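Side-chain contacts in staphylococcus aureus CymR (Staphylococcus aureus, PDB 3T8R), which acts as a dimeric, thiol-based oxidation-sensing transcriptional regulator of stress resistance and the oxidative response, and probably binds DNA through a winged helix-turn-helix: residues Leu14-Ser19 with Gln47-Leu52; Ile18-Lys23 with Lys32-Glu37; Arg53-Ile58 with Ile83-Gly88. All coordinates share one frame; numbering follows the deposited sequence.

Contact 1 (Leu14-Ser19 with Gln47-Leu52); sequences LTLMIS and QLVGPL
Leu16 and Met17 meet Val49 and Leu52 through carbon and sulfur alone; the gripped polar atom of segment 14-19, Thr15 OG1, lies off this interface, hydrogen-bonded both to Arg11 O one turn earlier and to Gln103 OE1 of the second subunit. Across the contact, Leu16 CD1 presses against Leu52 CD1 at 3.5 Å, a tight methyl pair, and lies 4.0 Å from Val49 CG2. Leu16 runs past Leu52 in the opposite sense but crosses Val49 at about a right angle. Its CG lies anti to the backbone N (chi1 -166°), while chi2 at -140° is well off a staggered value, consistent with close packing. Met17 folds back at chi2 and chi3, which brings SD alongside the Leu52 fork, 4.0 Å from CD1 and 4.2 Å from CD2. Ile58 of strand 58-60 touches Met17, Val49 and Leu52, and Ile82 of helix 79-87 also packs on Met17. The axes of segments 14-19 and 47-52 approach to 10.8 Å and cross at -68°. This buried apolar layer, which joins the first helix to the second helix of the helix-turn-helix, is part of the hydrophobic core of a winged-helix domain of the Rrf2 family.

Contact 2 (Ile18-Lys23 with Lys32-Glu37); sequences ISLAKK and KSIAEE
The Glu37 carboxylate, the flat group here, faces Ser19 with one oxygen: OE1 stands 4.2 Å from Ser19 OG, too long for a hydrogen bond, and within 4.5 Å segment 18-23 places no atom over either face of the group. The hydroxyl lies roughly in continuation of the CD-OE1 bond, with an angle of about 159° at OE1. Beyond CG the Glu37 chain is extended, and it carries the acid from the last turn of helix 31-37 across to helix 8-21 at the exposed edge of the contact.

Behind this polar edge the meeting becomes apolar. Ser19 turns its CB toward Ile34, whose CG1 is 4.8 Å away, a loose approach. The CB of Leu20 points neither toward nor away from segment 32-37, yet its fork comes nearer, and CD2 lies 4.5 Å from Ile34 CD1. That is the one apolar pair between the segments, and no hydrogen bond or salt bridge crosses between them. The Ile34 chain reaches forward with CD1 almost anti to CA (chi2 159°), which sets its end methyl in front of Leu20. Ile29 of strand 29-30 touches both Leu20 and Ile34, so this strand packs against both helices, while Leu45 of helix 42-54 lies against Ile34 as well.

Each segment keeps its own backbone bonds, among them Glu37 N to Ser33 O at 2.8 Å and Lys22 N to Ile18 O at 2.9 Å. Lys22 NZ also reaches Ala127 O, tying segment 18-23 to helix 123-127. The arrangement sets the first helix of a winged-helix domain beside the leading helix of its helix-turn-helix, with a buried leucine-isoleucine side and a more open serine-glutamate side.

Contact 3 (Arg53-Ile58 with Ile83-Gly88); sequences RNAGLI and IRLLEG
Leu57 and Leu85 reach toward each other tip to tip, CD1 meeting CD1 at 3.6 Å, while Ala55 meets the fork of Leu85 with its CB. Both branches of Leu85 touch that methyl, CD1 and CD2 each lying 3.6 Å from Ala55 CB, so the alanine sits across the fork and Leu57 adds to it at the CD1 end. In Leu85 the first torsion (chi1 -80°) keeps CG beside the backbone N and sends the fork out from helix 79-87 toward segment 53-58. The leucine lies at the surface, and the contact is wholly apolar.

The turn between Ala55 and Leu57 brings both residues to the same leucine. Gly56 is the first residue to leave helical angles after helix 42-54, with positive phi (83°) in a Schellman motif, its N bonded to Arg53 O at 2.9 Å. Backbone hydrogen bonds between Leu57 and Arg71 then hold the chain where it leaves for strand 58-60. Arg84 bridges Asp81 within its own helix and Asp119 of helix 101-119. The contact thus joins a Schellman turn, leading into the first strand of the wing hairpin, to the helix that follows the wing in this winged-helix fold.

How the contacts relate
Contacts 1 and 2 share helix 8-21, where their segments overlap at Ile18 and Ser19, and their centres are about 9 Å apart; Leu16 CD2 joins them by packing on Ile34 CD1 at 3.5 Å. Contact 3 follows contact 1 along helix 42-54, with centres about 8 Å apart, and Met17 SD meets Ile58 CG2 at 3.4 Å. Contacts 2 and 3 are farthest apart, about 16 Å between centres, yet Leu20 CD1 still reaches Ile58 CG2. Helices 31-37 and 42-54 are consecutive, so contacts 1 and 2 pack both helices of the helix-turn-helix against helix 8-21, which also touches the second subunit, while contact 3 connects onward to helix 79-87.

Contact 1 (Leu14-Ser19 with Gln47-Leu52)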
loop_
_atom_site.group_PDB
_atom_site.type_symbol
_atom_site.label_atom_id
_atom_site.label_comp_id
_atom_site.label_asym_id
_atom_site.label_seq_id
_atom_site.Cartn_x
_atom_site.Cartn_y
_atom_site.Cartn_z
ATOM N N LEU A 14 -9.738 -13.605 -1.315
ATOM C CA LEU A 14 -8.562 -14.251 -1.858
ATOM C C LEU A 14 -8.340 -15.587 -1.171
ATOM O O LEU A 14 -8.064 -16.587 -1.831
ATOM C CB LEU A 14 -7.333 -13.364 -1.671
ATOM C CG LEU A 14 -6.450 -13.049 -2.877
ATOM C CD1 LEU A 14 -5.057 -12.649 -2.394
ATOM C CD2 LEU A 14 -6.387 -14.190 -3.896
ATOM N N THR A 15 -8.468 -15.599 0.154
ATOM C CA THR A 15 -8.357 -16.848 0.911
ATOM C C THR A 15 -9.375 -17.901 0.474
ATOM O O THR A 15 -9.031 -19.069 0.313
ATOM C CB THR A 15 -8.451 -16.610 2.440
ATOM O OG1 THR A 15 -7.410 -15.709 2.848
ATOM C CG2 THR A 15 -8.271 -17.936 3.183
ATOM N N LEU A 16 -10.625 -17.488 0.286
ATOM C CA LEU A 16 -11.677 -18.355 -0.241
ATOM C C LEU A 16 -11.226 -18.979 -1.570
ATOM O O LEU A 16 -11.290 -20.195 -1.773
ATOM C CB LEU A 16 -12.965 -17.529 -0.439
ATOM C CG LEU A 16 -14.339 -18.159 -0.680
ATOM C CD1 LEU A 16 -15.121 -17.361 -1.722
ATOM C CD2 LEU A 16 -14.269 -19.617 -1.071
ATOM N N MET A 17 -10.742 -18.134 -2.467
ATOM C CA MET A 17 -10.379 -18.575 -3.805
ATOM C C MET A 17 -9.182 -19.533 -3.807
ATOM O O MET A 17 -9.138 -20.475 -4.592
ATOM C CB MET A 17 -10.145 -17.364 -4.707
ATOM C CG MET A 17 -11.402 -16.534 -4.920
ATOM S SD MET A 17 -12.636 -17.437 -5.878
ATOM C CE MET A 17 -11.826 -17.515 -7.469
ATOM N N ILE A 18 -8.221 -19.301 -2.922
ATOM C CA ILE A 18 -7.073 -20.193 -2.818
ATOM C C ILE A 18 -7.529 -21.573 -2.357
ATOM O O ILE A 18 -7.085 -22.591 -2.883
ATOM C CB ILE A 18 -5.989 -19.613 -1.876
ATOM C CG1 ILE A 18 -5.389 -18.348 -2.491
ATOM C CG2 ILE A 18 -4.906 -20.634 -1.626
ATOM C CD1 ILE A 18 -4.601 -17.488 -1.507
ATOM N N SER A 19 -8.440 -21.598 -1.391
ATOM C CA SER A 19 -9.026 -22.849 -0.911
ATOM C C SER A 19 -9.688 -23.617 -2.050
ATOM O O SER A 19 -9.477 -24.818 -2.228
ATOM C CB SER A 19 -10.060 -22.570 0.179
ATOM O OG SER A 19 -9.426 -22.464 1.438
ATOM N N GLN A 47 -21.305 -12.587 1.567
ATOM C CA GLN A 47 -21.092 -11.301 0.907
ATOM C C GLN A 47 -19.894 -11.310 -0.031
ATOM O O GLN A 47 -19.793 -10.475 -0.929
ATOM C CB GLN A 47 -20.945 -10.188 1.935
ATOM C CG GLN A 47 -22.224 -9.913 2.705
ATOM C CD GLN A 47 -22.047 -8.822 3.740
ATOM O OE1 GLN A 47 -20.922 -8.488 4.123
ATOM N NE2 GLN A 47 -23.158 -8.262 4.206
ATOM N N LEU A 48 -18.986 -12.255 0.179
ATOM C CA LEU A 48 -17.825 -12.385 -0.689
ATOM C C LEU A 48 -18.195 -13.272 -1.857
ATOM O O LEU A 48 -17.809 -13.021 -2.995
ATOM C CB LEU A 48 -16.659 -13.010 0.074
ATOM C CG LEU A 48 -16.295 -12.333 1.389
ATOM C CD1 LEU A 48 -15.170 -13.105 2.047
ATOM C CD2 LEU A 48 -15.869 -10.907 1.132
ATOM N N VAL A 49 -18.946 -14.323 -1.561
ATOM C CA VAL A 49 -19.333 -15.286 -2.577
ATOM C C VAL A 49 -20.200 -14.638 -3.649
ATOM O O VAL A 49 -20.022 -14.894 -4.838
ATOM C CB VAL A 49 -20.090 -16.447 -1.956
ATOM C CG1 VAL A 49 -20.854 -17.201 -3.022
ATOM C CG2 VAL A 49 -19.122 -17.358 -1.216
ATOM N N GLY A 50 -21.130 -13.794 -3.225
ATOM C CA GLY A 50 -22.032 -13.130 -4.153
ATOM C C GLY A 50 -21.342 -12.571 -5.387
ATOM O O GLY A 50 -21.643 -12.990 -6.509
ATOM N N PRO A 51 -20.410 -11.626 -5.189
ATOM C CA PRO A 51 -19.681 -10.978 -6.284
ATOM C C PRO A 51 -18.808 -11.935 -7.101
ATOM O O PRO A 51 -18.738 -11.792 -8.318
ATOM C CB PRO A 51 -18.813 -9.946 -5.565
ATOM C CG PRO A 51 -19.554 -9.648 -4.305
ATOM C CD PRO A 51 -20.190 -10.941 -3.900
ATOM N N LEU A 52 -18.166 -12.896 -6.446
ATOM C CA LEU A 52 -17.364 -13.899 -7.151
ATOM C C LEU A 52 -18.217 -14.778 -8.072
ATOM O O LEU A 52 -17.808 -15.147 -9.185
ATOM C CB LEU A 52 -16.614 -14.766 -6.136
ATOM C CG LEU A 52 -15.536 -14.011 -5.361
ATOM C CD1 LEU A 52 -15.061 -14.817 -4.166
ATOM C CD2 LEU A 52 -14.367 -13.669 -6.275
#

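Contact 2 (Ile18-Lys23 with Lys32-Glu37)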
loop_
_atom_site.group_PDB
_atom_site.type_symbol
_atom_site.label_atom_id
_atom_site.label_comp_id
_atom_site.label_asym_id
_atom_site.label_seq_id
_atom_site.Cartn_x
_atom_site.Cartn_y
_atom_site.Cartn_z
ATOM N N ILE A 18 -8.221 -19.301 -2.922
ATOM C CA ILE A 18 -7.073 -20.193 -2.818
ATOM C C ILE A 18 -7.529 -21.573 -2.357
ATOM O O ILE A 18 -7.085 -22.591 -2.883
ATOM C CB ILE A 18 -5.989 -19.613 -1.876
ATOM C CG1 ILE A 18 -5.389 -18.348 -2.491
ATOM C CG2 ILE A 18 -4.906 -20.634 -1.626
ATOM C CD1 ILE A 18 -4.601 -17.488 -1.507
ATOM N N SER A 19 -8.440 -21.598 -1.391
ATOM C CA SER A 19 -9.026 -22.849 -0.911
ATOM C C SER A 19 -9.688 -23.617 -2.050
ATOM O O SER A 19 -9.477 -24.818 -2.228
ATOM C CB SER A 19 -10.060 -22.570 0.179
ATOM O OG SER A 19 -9.426 -22.464 1.438
ATOM N N LEU A 20 -10.495 -22.916 -2.829
ATOM C CA LEU A 20 -11.177 -23.557 -3.938
ATOM C C LEU A 20 -10.187 -23.998 -5.014
ATOM O O LEU A 20 -10.371 -25.042 -5.649
ATOM C CB LEU A 20 -12.245 -22.630 -4.535
ATOM C CG LEU A 20 -13.459 -22.296 -3.668
ATOM C CD1 LEU A 20 -14.338 -21.300 -4.410
ATOM C CD2 LEU A 20 -14.268 -23.560 -3.375
ATOM N N ALA A 21 -9.139 -23.208 -5.217
ATOM C CA ALA A 21 -8.136 -23.518 -6.222
ATOM C C ALA A 21 -7.390 -24.785 -5.827
ATOM O O ALA A 21 -7.009 -25.591 -6.676
ATOM C CB ALA A 21 -7.168 -22.344 -6.419
ATOM N N LYS A 22 -7.209 -24.975 -4.530
ATOM C CA LYS A 22 -6.492 -26.148 -4.046
ATOM C C LYS A 22 -7.304 -27.418 -4.232
ATOM O O LYS A 22 -6.816 -28.521 -3.991
ATOM C CB LYS A 22 -6.092 -25.963 -2.584
ATOM C CG LYS A 22 -4.875 -25.102 -2.425
ATOM C CD LYS A 22 -4.533 -24.918 -0.964
ATOM C CE LYS A 22 -3.333 -24.016 -0.800
ATOM N NZ LYS A 22 -2.055 -24.702 -1.154
ATOM N N LYS A 23 -8.544 -27.255 -4.674
ATOM C CA LYS A 23 -9.435 -28.384 -4.884
ATOM C C LYS A 23 -9.948 -28.462 -6.319
ATOM O O LYS A 23 -10.776 -29.314 -6.630
ATOM C CB LYS A 23 -10.619 -28.298 -3.919
ATOM C CG LYS A 23 -10.247 -28.547 -2.464
ATOM C CD LYS A 23 -10.323 -30.032 -2.105
ATOM C CE LYS A 23 -11.745 -30.567 -2.258
ATOM N NZ LYS A 23 -11.933 -31.938 -1.687
ATOM N N LYS A 32 -19.797 -23.480 4.848
ATOM C CA LYS A 32 -19.644 -23.708 6.280
ATOM C C LYS A 32 -18.199 -24.037 6.650
ATOM O O LYS A 32 -17.662 -23.493 7.614
ATOM C CB LYS A 32 -20.582 -24.817 6.749
ATOM C CG LYS A 32 -20.430 -25.178 8.214
ATOM C CD LYS A 32 -21.636 -25.959 8.715
ATOM C CE LYS A 32 -22.021 -27.055 7.742
ATOM N NZ LYS A 32 -23.200 -27.837 8.217
ATOM N N SER A 33 -17.566 -24.914 5.879
ATOM C CA SER A 33 -16.200 -25.320 6.195
ATOM C C SER A 33 -15.182 -24.186 5.964
ATOM O O SER A 33 -14.274 -24.002 6.756
ATOM C CB SER A 33 -15.808 -26.602 5.453
ATOM O OG SER A 33 -15.294 -26.328 4.163
ATOM N N ILE A 34 -15.358 -23.411 4.899
ATOM C CA ILE A 34 -14.473 -22.277 4.636
ATOM C C ILE A 34 -14.581 -21.204 5.717
ATOM O O ILE A 34 -13.565 -20.687 6.196
ATOM C CB ILE A 34 -14.748 -21.649 3.248
ATOM C CG1 ILE A 34 -14.449 -22.665 2.149
ATOM C CG2 ILE A 34 -13.888 -20.405 3.043
ATOM C CD1 ILE A 34 -15.126 -22.367 0.828
ATOM N N ALA A 35 -15.808 -20.869 6.109
ATOM C CA ALA A 35 -16.032 -19.872 7.149
ATOM C C ALA A 35 -15.370 -20.316 8.446
ATOM O O ALA A 35 -14.680 -19.541 9.107
ATOM C CB ALA A 35 -17.526 -19.640 7.366
ATOM N N GLU A 36 -15.593 -21.574 8.805
ATOM C CA GLU A 36 -15.008 -22.119 10.015
ATOM C C GLU A 36 -13.493 -22.094 9.920
ATOM O O GLU A 36 -12.828 -21.645 10.847
ATOM C CB GLU A 36 -15.537 -23.530 10.289
ATOM C CG GLU A 36 -16.864 -23.513 11.037
ATOM C CD GLU A 36 -17.612 -24.832 10.993
ATOM O OE1 GLU A 36 -17.117 -25.793 10.362
ATOM O OE2 GLU A 36 -18.706 -24.900 11.588
ATOM N N GLU A 37 -12.962 -22.545 8.787
ATOM C CA GLU A 37 -11.511 -22.583 8.584
ATOM C C GLU A 37 -10.843 -21.215 8.727
ATOM O O GLU A 37 -9.666 -21.133 9.077
ATOM C CB GLU A 37 -11.168 -23.175 7.216
ATOM C CG GLU A 37 -11.462 -24.656 7.079
ATOM C CD GLU A 37 -10.964 -25.208 5.760
ATOM O OE1 GLU A 37 -10.370 -24.428 4.982
ATOM O OE2 GLU A 37 -11.161 -26.415 5.504
#

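Contact 3 (Arg53-Ile58 with Ile83-Gly88)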
loop_
_atom_site.group_PDB
_atom_site.type_symbol
_atom_site.label_atom_id
_atom_site.label_comp_id
_atom_site.label_asym_id
_atom_site.label_seq_id
_atom_site.Cartn_x
_atom_site.Cartn_y
_atom_site.Cartn_z
ATOM N N ARG A 53 -19.410 -15.109 -7.597
ATOM C CA ARG A 53 -20.349 -15.907 -8.363
ATOM C C ARG A 53 -20.850 -15.088 -9.554
ATOM O O ARG A 53 -20.917 -15.576 -10.685
ATOM C CB ARG A 53 -21.512 -16.301 -7.452
ATOM C CG ARG A 53 -22.385 -17.423 -7.948
ATOM C CD ARG A 53 -23.351 -17.825 -6.839
ATOM N NE ARG A 53 -24.197 -16.700 -6.445
ATOM C CZ ARG A 53 -24.520 -16.394 -5.192
ATOM N NH1 ARG A 53 -24.070 -17.129 -4.179
ATOM N NH2 ARG A 53 -25.302 -15.350 -4.950
ATOM N N ASN A 54 -21.179 -13.831 -9.300
ATOM C CA ASN A 54 -21.693 -12.955 -10.348
ATOM C C ASN A 54 -20.691 -12.693 -11.460
ATOM O O ASN A 54 -21.067 -12.503 -12.615
ATOM C CB ASN A 54 -22.185 -11.644 -9.741
ATOM C CG ASN A 54 -23.468 -11.825 -8.972
ATOM O OD1 ASN A 54 -24.144 -12.842 -9.123
ATOM N ND2 ASN A 54 -23.812 -10.846 -8.138
ATOM N N ALA A 55 -19.410 -12.698 -11.108
ATOM C CA ALA A 55 -18.349 -12.499 -12.087
ATOM C C ALA A 55 -18.029 -13.788 -12.830
ATOM O O ALA A 55 -17.225 -13.783 -13.755
ATOM C CB ALA A 55 -17.092 -11.953 -11.410
ATOM N N GLY A 56 -18.633 -14.890 -12.396
ATOM C CA GLY A 56 -18.464 -16.181 -13.042
ATOM C C GLY A 56 -17.220 -16.964 -12.649
ATOM O O GLY A 56 -16.836 -17.915 -13.324
ATOM N N LEU A 57 -16.581 -16.574 -11.551
ATOM C CA LEU A 57 -15.333 -17.221 -11.160
ATOM C C LEU A 57 -15.568 -18.482 -10.360
ATOM O O LEU A 57 -14.757 -19.403 -10.401
ATOM C CB LEU A 57 -14.454 -16.259 -10.349
ATOM C CG LEU A 57 -14.025 -14.973 -11.040
ATOM C CD1 LEU A 57 -13.004 -14.278 -10.174
ATOM C CD2 LEU A 57 -13.441 -15.281 -12.413
ATOM N N ILE A 58 -16.664 -18.512 -9.607
ATOM C CA ILE A 58 -17.031 -19.685 -8.828
ATOM C C ILE A 58 -18.502 -20.020 -9.071
ATOM O O ILE A 58 -19.258 -19.187 -9.576
ATOM C CB ILE A 58 -16.804 -19.454 -7.320
ATOM C CG1 ILE A 58 -17.792 -18.426 -6.761
ATOM C CG2 ILE A 58 -15.379 -18.995 -7.085
ATOM C CD1 ILE A 58 -17.760 -18.307 -5.232
ATOM N N ILE A 83 -9.153 -9.116 -6.005
ATOM C CA ILE A 83 -9.219 -7.929 -5.181
ATOM C C ILE A 83 -10.133 -6.883 -5.811
ATOM O O ILE A 83 -10.974 -6.292 -5.137
ATOM C CB ILE A 83 -7.835 -7.330 -4.977
ATOM C CG1 ILE A 83 -6.935 -8.330 -4.249
ATOM C CG2 ILE A 83 -7.948 -6.045 -4.189
ATOM C CD1 ILE A 83 -7.475 -8.738 -2.927
ATOM N N ARG A 84 -9.973 -6.674 -7.112
ATOM C CA ARG A 84 -10.784 -5.699 -7.832
ATOM C C ARG A 84 -12.279 -5.952 -7.675
ATOM O O ARG A 84 -13.047 -5.031 -7.417
ATOM C CB ARG A 84 -10.383 -5.650 -9.310
ATOM C CG ARG A 84 -9.050 -4.926 -9.549
ATOM C CD ARG A 84 -8.760 -4.687 -11.034
ATOM N NE ARG A 84 -8.226 -5.865 -11.717
ATOM C CZ ARG A 84 -6.942 -6.210 -11.712
ATOM N NH1 ARG A 84 -6.058 -5.475 -11.053
ATOM N NH2 ARG A 84 -6.540 -7.294 -12.359
ATOM N N LEU A 85 -12.689 -7.207 -7.805
ATOM C CA LEU A 85 -14.100 -7.552 -7.723
ATOM C C LEU A 85 -14.690 -7.241 -6.354
ATOM O O LEU A 85 -15.834 -6.804 -6.240
ATOM C CB LEU A 85 -14.286 -9.030 -8.023
ATOM C CG LEU A 85 -14.281 -9.402 -9.496
ATOM C CD1 LEU A 85 -14.099 -10.899 -9.653
ATOM C CD2 LEU A 85 -15.582 -8.933 -10.144
ATOM N N LEU A 86 -13.908 -7.466 -5.309
ATOM C CA LEU A 86 -14.425 -7.321 -3.960
ATOM C C LEU A 86 -14.237 -5.929 -3.366
ATOM O O LEU A 86 -15.072 -5.474 -2.587
ATOM C CB LEU A 86 -13.809 -8.379 -3.051
ATOM C CG LEU A 86 -14.247 -9.787 -3.464
ATOM C CD1 LEU A 86 -13.316 -10.847 -2.920
ATOM C CD2 LEU A 86 -15.697 -10.048 -3.036
ATOM N N GLU A 87 -13.157 -5.251 -3.737
ATOM C CA GLU A 87 -12.806 -3.989 -3.081
ATOM C C GLU A 87 -12.990 -2.773 -3.978
ATOM O O GLU A 87 -13.429 -1.717 -3.518
ATOM C CB GLU A 87 -11.366 -4.023 -2.574
ATOM C CG GLU A 87 -10.352 -3.512 -3.582
ATOM C CD GLU A 87 -9.132 -2.894 -2.929
ATOM O OE1 GLU A 87 -8.869 -3.206 -1.748
ATOM O OE2 GLU A 87 -8.438 -2.093 -3.593
ATOM N N GLY A 88 -12.649 -2.921 -5.255
ATOM C CA GLY A 88 -12.671 -1.796 -6.175
ATOM C C GLY A 88 -11.518 -1.827 -7.162
ATOM O O GLY A 88 -10.471 -2.410 -6.885
#